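Local coordinates for putative pneumococcal surface protein (Streptococcus pneumoniae, PDB 4CNL) that probably attaches to the pneumococcal surface by binding the choline of teichoic acids through its choline-binding repeats, at residues 43-54 against 67-78. Residues are numbered along the deposited sequence; the frame is centred on the assembly and turned at random.
Sequences WIYDSSYQAWYY and QGAYYLKSNGKM. With CHT (choline ion), chain H; CHT (choline ion), chain I; CHT (choline ion), chain G; SO4 (sulfate ion), chain L.
The Tyr54 ring carries the side chain of Gln67 on one face. Gln67 CG sits over the ring centre, 3.7 Å from the centroid, a CH-pi contact almost on the ring normal. The bend at chi2 (63°) brings the amide over the same face, where its plane lies 10° from that of the ring. Trp43 meets Tyr54 at the ring edge with CG, and Tyr54 CD1 in turn lies on one face of the indole. The opposite face of Trp43 takes a methyl, C8, of the choline of chain H over its centre. The same methyl lies over the face of Tyr70, and another methyl of this choline, C6, lies on one face of Trp52. Three ring faces thus meet methyls of the quaternary ammonium, consistent with cation-pi attraction. Tyr45 backs the other face of Trp52.

Met78 reaches this cage with CG anti to its backbone N (chi1 -173°). Met78 SD comes within 3.8 Å of Trp43 CZ3. Met78 CE touches Trp52 CD1 at 3.6 Å. The sulfur approaches both indoles obliquely, as Met-aromatic contacts. Leu72 CD1 packs against the same rim atom, Trp43 CZ3.

The backbones are tied by Met78 N to Trp52 O, 2.9 Å. One water links Trp52 N to Met78 O.

Lys77 runs extended beside Tyr53, with Lys77 CG 3.4 Å from Tyr53 OH and Lys77 CD against Ala51 CB. Lys77 NZ donates to Tyr49 O at 3.2 Å, in the carbonyl plane. Tyr49, Tyr53 and Asn75 belong to a second choline pocket, which Trp26 helps complete.

The contact joins the 43-54 hairpin to the following hairpin and its loop. Trp43, Trp52, Tyr70 and Met78 form the aromatic cage with one methionine that marks a choline site between successive hairpins of a choline-binding domain.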
loop_
_atom_site.group_PDB
_atom_site.type_symbol
_atom_site.label_atom_id
_atom_site.label_comp_id
_atom_site.label_asym_id
_atom_site.label_seq_id
_atom_site.Cartn_x
_atom_site.Cartn_y
_atom_site.Cartn_z
ATOM N N TRP A 43 -13.940 12.882 2.429
ATOM C CA TRP A 43 -13.442 12.027 3.485
ATOM C C TRP A 43 -14.210 12.243 4.772
ATOM O O TRP A 43 -14.510 13.380 5.137
ATOM C CB TRP A 43 -11.961 12.303 3.734
ATOM C CG TRP A 43 -11.072 11.806 2.660
ATOM C CD1 TRP A 43 -10.599 12.504 1.586
ATOM C CD2 TRP A 43 -10.525 10.492 2.563
ATOM N NE1 TRP A 43 -9.789 11.695 0.816
ATOM C CE2 TRP A 43 -9.729 10.453 1.399
ATOM C CE3 TRP A 43 -10.632 9.341 3.353
ATOM C CZ2 TRP A 43 -9.050 9.302 0.993
ATOM C CZ3 TRP A 43 -9.962 8.198 2.949
ATOM C CH2 TRP A 43 -9.169 8.191 1.785
ATOM N N ILE A 44 -14.491 11.147 5.471
ATOM C CA ILE A 44 -15.149 11.184 6.769
ATOM C C ILE A 44 -14.418 10.282 7.756
ATOM O O ILE A 44 -14.073 9.152 7.413
ATOM C CB ILE A 44 -16.634 10.723 6.655
ATOM C CG1 ILE A 44 -17.503 11.837 6.070
ATOM C CG2 ILE A 44 -17.164 10.262 8.005
ATOM C CD1 ILE A 44 -17.718 12.990 7.006
ATOM N N TYR A 45 -14.164 10.778 8.967
ATOM C CA TYR A 45 -13.665 9.913 10.025
ATOM C C TYR A 45 -14.816 9.426 10.891
ATOM O O TYR A 45 -15.556 10.222 11.479
ATOM C CB TYR A 45 -12.619 10.614 10.900
ATOM C CG TYR A 45 -11.941 9.651 11.844
ATOM C CD1 TYR A 45 -10.835 8.913 11.435
ATOM C CD2 TYR A 45 -12.417 9.455 13.132
ATOM C CE1 TYR A 45 -10.218 8.014 12.291
ATOM C CE2 TYR A 45 -11.801 8.558 13.999
ATOM C CZ TYR A 45 -10.702 7.840 13.572
ATOM O OH TYR A 45 -10.087 6.941 14.431
ATOM N N ASP A 46 -14.971 8.112 10.960
ATOM C CA ASP A 46 -16.005 7.520 11.800
ATOM C C ASP A 46 -15.388 7.122 13.133
ATOM O O ASP A 46 -14.572 6.204 13.192
ATOM C CB ASP A 46 -16.640 6.310 11.110
ATOM C CG ASP A 46 -17.926 5.878 11.780
ATOM O OD1 ASP A 46 -17.966 5.896 13.022
ATOM O OD2 ASP A 46 -18.897 5.533 11.075
ATOM N N SER A 47 -15.777 7.809 14.204
ATOM C CA SER A 47 -15.163 7.558 15.503
ATOM C C SER A 47 -15.533 6.178 16.034
ATOM O O SER A 47 -14.807 5.608 16.849
ATOM C CB SER A 47 -15.571 8.633 16.512
ATOM O OG SER A 47 -15.030 9.894 16.164
ATOM N N SER A 48 -16.653 5.638 15.560
ATOM C CA SER A 48 -17.135 4.350 16.056
ATOM C C SER A 48 -16.419 3.175 15.397
ATOM O O SER A 48 -16.318 2.097 15.987
ATOM C CB SER A 48 -18.649 4.228 15.854
ATOM O OG SER A 48 -19.004 4.311 14.484
ATOM N N TYR A 49 -15.929 3.381 14.175
ATOM C CA TYR A 49 -15.137 2.364 13.486
ATOM C C TYR A 49 -13.648 2.645 13.608
ATOM O O TYR A 49 -12.831 1.845 13.153
ATOM C CB TYR A 49 -15.513 2.283 12.002
ATOM C CG TYR A 49 -16.827 1.590 11.722
ATOM C CD1 TYR A 49 -16.881 0.219 11.513
ATOM C CD2 TYR A 49 -18.011 2.307 11.659
ATOM C CE1 TYR A 49 -18.080 -0.418 11.253
ATOM C CE2 TYR A 49 -19.216 1.678 11.404
ATOM C CZ TYR A 49 -19.243 0.317 11.200
ATOM O OH TYR A 49 -20.440 -0.310 10.943
ATOM N N GLN A 50 -13.316 3.782 14.215
ATOM C CA GLN A 50 -11.942 4.254 14.340
ATOM C C GLN A 50 -11.210 4.230 12.996
ATOM O O GLN A 50 -10.117 3.676 12.890
ATOM C CB GLN A 50 -11.174 3.419 15.372
ATOM C CG GLN A 50 -11.545 3.710 16.817
ATOM C CD GLN A 50 -12.571 2.743 17.375
ATOM O OE1 GLN A 50 -13.515 2.350 16.690
ATOM N NE2 GLN A 50 -12.385 2.349 18.631
ATOM N N ALA A 51 -11.819 4.827 11.973
ATOM C CA ALA A 51 -11.264 4.762 10.624
ATOM C C ALA A 51 -11.763 5.878 9.717
ATOM O O ALA A 51 -12.865 6.397 9.882
ATOM C CB ALA A 51 -11.576 3.409 9.994
ATOM N N TRP A 52 -10.928 6.246 8.756
ATOM C CA TRP A 52 -11.325 7.128 7.678
ATOM C C TRP A 52 -12.019 6.348 6.565
ATOM O O TRP A 52 -11.625 5.223 6.238
ATOM C CB TRP A 52 -10.113 7.836 7.070
ATOM C CG TRP A 52 -9.497 8.898 7.910
ATOM C CD1 TRP A 52 -8.399 8.777 8.720
ATOM C CD2 TRP A 52 -9.924 10.262 8.010
ATOM N NE1 TRP A 52 -8.127 9.984 9.320
ATOM C CE2 TRP A 52 -9.046 10.910 8.899
ATOM C CE3 TRP A 52 -10.965 10.997 7.427
ATOM C CZ2 TRP A 52 -9.175 12.259 9.225
ATOM C CZ3 TRP A 52 -11.090 12.337 7.751
ATOM C CH2 TRP A 52 -10.203 12.951 8.643
ATOM N N TYR A 53 -13.018 6.984 5.962
ATOM C CA TYR A 53 -13.708 6.455 4.783
ATOM C C TYR A 53 -13.796 7.533 3.723
ATOM O O TYR A 53 -13.872 8.714 4.053
ATOM C CB TYR A 53 -15.119 5.984 5.144
ATOM C CG TYR A 53 -15.150 4.845 6.129
ATOM C CD1 TYR A 53 -15.065 5.081 7.504
ATOM C CD2 TYR A 53 -15.263 3.538 5.688
ATOM C CE1 TYR A 53 -15.100 4.029 8.406
ATOM C CE2 TYR A 53 -15.292 2.482 6.579
ATOM C CZ TYR A 53 -15.208 2.733 7.932
ATOM O OH TYR A 53 -15.243 1.677 8.817
ATOM N N TYR A 54 -13.777 7.131 2.456
ATOM C CA TYR A 54 -13.992 8.070 1.362
ATOM C C TYR A 54 -15.314 7.802 0.676
ATOM O O TYR A 54 -15.528 6.723 0.123
ATOM C CB TYR A 54 -12.869 8.007 0.327
ATOM C CG TYR A 54 -13.036 9.098 -0.702
ATOM C CD1 TYR A 54 -12.770 10.422 -0.373
ATOM C CD2 TYR A 54 -13.513 8.820 -1.972
ATOM C CE1 TYR A 54 -12.946 11.436 -1.293
ATOM C CE2 TYR A 54 -13.695 9.834 -2.904
ATOM C CZ TYR A 54 -13.405 11.134 -2.557
ATOM O OH TYR A 54 -13.582 12.143 -3.469
ATOM N N GLN A 67 -7.758 6.320 -3.570
ATOM C CA GLN A 67 -8.215 7.688 -3.686
ATOM C C GLN A 67 -6.994 8.565 -3.451
ATOM O O GLN A 67 -6.532 8.728 -2.317
ATOM C CB GLN A 67 -9.341 8.002 -2.693
ATOM C CG GLN A 67 -9.804 9.446 -2.733
ATOM C CD GLN A 67 -10.416 9.828 -4.069
ATOM O OE1 GLN A 67 -10.979 8.988 -4.777
ATOM N NE2 GLN A 67 -10.302 11.097 -4.422
ATOM N N GLY A 68 -6.460 9.115 -4.534
ATOM C CA GLY A 68 -5.180 9.788 -4.460
ATOM C C GLY A 68 -4.140 8.785 -3.995
ATOM O O GLY A 68 -4.076 7.661 -4.502
ATOM N N ALA A 69 -3.355 9.192 -3.003
ATOM C CA ALA A 69 -2.275 8.381 -2.456
ATOM C C ALA A 69 -2.760 7.398 -1.397
ATOM O O ALA A 69 -1.959 6.709 -0.759
ATOM C CB ALA A 69 -1.214 9.288 -1.864
ATOM N N TYR A 70 -4.076 7.339 -1.209
ATOM C CA TYR A 70 -4.678 6.602 -0.099
ATOM C C TYR A 70 -5.395 5.345 -0.579
ATOM O O TYR A 70 -5.962 5.329 -1.663
ATOM C CB TYR A 70 -5.647 7.522 0.655
ATOM C CG TYR A 70 -4.970 8.780 1.136
ATOM C CD1 TYR A 70 -4.123 8.750 2.234
ATOM C CD2 TYR A 70 -5.155 9.993 0.480
ATOM C CE1 TYR A 70 -3.482 9.885 2.674
ATOM C CE2 TYR A 70 -4.514 11.144 0.921
ATOM C CZ TYR A 70 -3.679 11.076 2.018
ATOM O OH TYR A 70 -3.030 12.200 2.477
ATOM N N TYR A 71 -5.353 4.282 0.219
ATOM C CA TYR A 71 -5.999 3.043 -0.176
ATOM C C TYR A 71 -7.148 2.675 0.758
ATOM O O TYR A 71 -6.976 2.605 1.973
ATOM C CB TYR A 71 -4.975 1.892 -0.225
ATOM C CG TYR A 71 -5.544 0.619 -0.824
ATOM C CD1 TYR A 71 -5.660 0.481 -2.201
ATOM C CD2 TYR A 71 -5.965 -0.429 -0.018
ATOM C CE1 TYR A 71 -6.185 -0.660 -2.764
ATOM C CE2 TYR A 71 -6.498 -1.586 -0.570
ATOM C CZ TYR A 71 -6.608 -1.688 -1.949
ATOM O OH TYR A 71 -7.134 -2.830 -2.513
ATOM N N LEU A 72 -8.326 2.459 0.183
ATOM C CA LEU A 72 -9.467 1.995 0.950
ATOM C C LEU A 72 -9.541 0.471 0.878
ATOM O O LEU A 72 -9.617 -0.107 -0.211
ATOM C CB LEU A 72 -10.766 2.627 0.428
ATOM C CG LEU A 72 -10.935 4.148 0.541
ATOM C CD1 LEU A 72 -10.558 4.650 1.940
ATOM C CD2 LEU A 72 -10.160 4.899 -0.540
ATOM N N LYS A 73 -9.517 -0.173 2.040
ATOM C CA LYS A 73 -9.528 -1.635 2.104
ATOM C C LYS A 73 -10.907 -2.204 1.728
ATOM O O LYS A 73 -11.819 -1.452 1.383
ATOM C CB LYS A 73 -9.087 -2.084 3.499
ATOM C CG LYS A 73 -7.664 -1.579 3.830
ATOM C CD LYS A 73 -7.149 -2.116 5.160
ATOM C CE LYS A 73 -7.832 -1.434 6.335
ATOM N NZ LYS A 73 -7.364 -2.038 7.617
ATOM N N SER A 74 -11.050 -3.527 1.759
ATOM C CA SER A 74 -12.286 -4.152 1.287
ATOM C C SER A 74 -13.488 -3.778 2.158
ATOM O O SER A 74 -14.630 -3.837 1.687
ATOM C CB SER A 74 -12.135 -5.670 1.235
ATOM O OG SER A 74 -11.889 -6.196 2.525
ATOM N N ASN A 75 -13.229 -3.410 3.416
ATOM C CA ASN A 75 -14.293 -2.973 4.330
ATOM C C ASN A 75 -14.498 -1.460 4.298
ATOM O O ASN A 75 -15.249 -0.911 5.111
ATOM C CB ASN A 75 -14.012 -3.437 5.774
ATOM C CG ASN A 75 -12.695 -2.906 6.336
ATOM O OD1 ASN A 75 -12.007 -2.107 5.710
ATOM N ND2 ASN A 75 -12.346 -3.358 7.534
ATOM N N GLY A 76 -13.832 -0.795 3.360
ATOM C CA GLY A 76 -13.940 0.644 3.200
ATOM C C GLY A 76 -12.941 1.456 4.008
ATOM O O GLY A 76 -12.728 2.647 3.716
ATOM N N LYS A 77 -12.337 0.838 5.023
ATOM C CA LYS A 77 -11.437 1.561 5.926
ATOM C C LYS A 77 -10.154 1.983 5.220
ATOM O O LYS A 77 -9.527 1.179 4.533
ATOM C CB LYS A 77 -11.077 0.708 7.145
ATOM C CG LYS A 77 -12.248 0.346 8.036
ATOM C CD LYS A 77 -11.748 -0.207 9.353
ATOM C CE LYS A 77 -12.889 -0.429 10.326
ATOM N NZ LYS A 77 -12.351 -0.957 11.620
ATOM N N MET A 78 -9.762 3.241 5.385
ATOM C CA MET A 78 -8.489 3.687 4.831
ATOM C C MET A 78 -7.348 2.983 5.536
ATOM O O MET A 78 -7.281 2.972 6.770
ATOM C CB MET A 78 -8.327 5.198 4.962
ATOM C CG MET A 78 -7.095 5.705 4.259
ATOM S SD MET A 78 -6.708 7.398 4.706
ATOM C CE MET A 78 -6.214 7.166 6.377
HETATM C C4 CHT H . -6.289 13.832 3.707
HETATM C C5 CHT H . -5.912 12.756 4.729
HETATM C C6 CHT H . -6.709 10.877 5.915
HETATM C C7 CHT H . -8.212 12.518 5.155
HETATM C C8 CHT H . -7.158 11.080 3.617
HETATM O O6 CHT H . -5.164 14.658 3.428
HETATM N N1 CHT H . -6.999 11.804 4.851
HETATM C C4 CHT I . -19.208 -1.695 5.267
HETATM C C5 CHT I . -19.154 -0.993 6.620
HETATM C C6 CHT I . -20.784 0.643 6.040
HETATM C C7 CHT I . -19.186 1.063 7.735
HETATM C C8 CHT I . -18.535 0.976 5.478
HETATM O O6 CHT I . -20.473 -2.322 5.106
HETATM N N1 CHT I . -19.420 0.424 6.469
HETATM C C4 CHT G . -1.962 6.222 -6.914
HETATM C C5 CHT G . -1.785 4.869 -6.229
HETATM C C6 CHT G . -0.513 2.871 -6.304
HETATM C C7 CHT G . -1.663 3.628 -8.208
HETATM C C8 CHT G . 0.239 4.788 -7.427
HETATM O O6 CHT G . -3.330 6.607 -6.882
HETATM N N1 CHT G . -0.927 4.036 -7.043
HETATM S S SO4 L . -9.509 -3.576 9.943
HETATM O O1 SO4 L . -10.879 -3.742 10.423
HETATM O O2 SO4 L . -8.770 -4.823 10.138
HETATM O O3 SO4 L . -9.510 -3.247 8.519
HETATM O O4 SO4 L . -8.863 -2.494 10.685
HETATM O O HOH W 1 -10.074 0.646 12.568
HETATM O O HOH W 2 -8.459 4.726 8.618
HETATM O O HOH W 3 -15.725 -0.727 7.855
HETATM O O HOH W 4 -14.268 4.302 2.103
#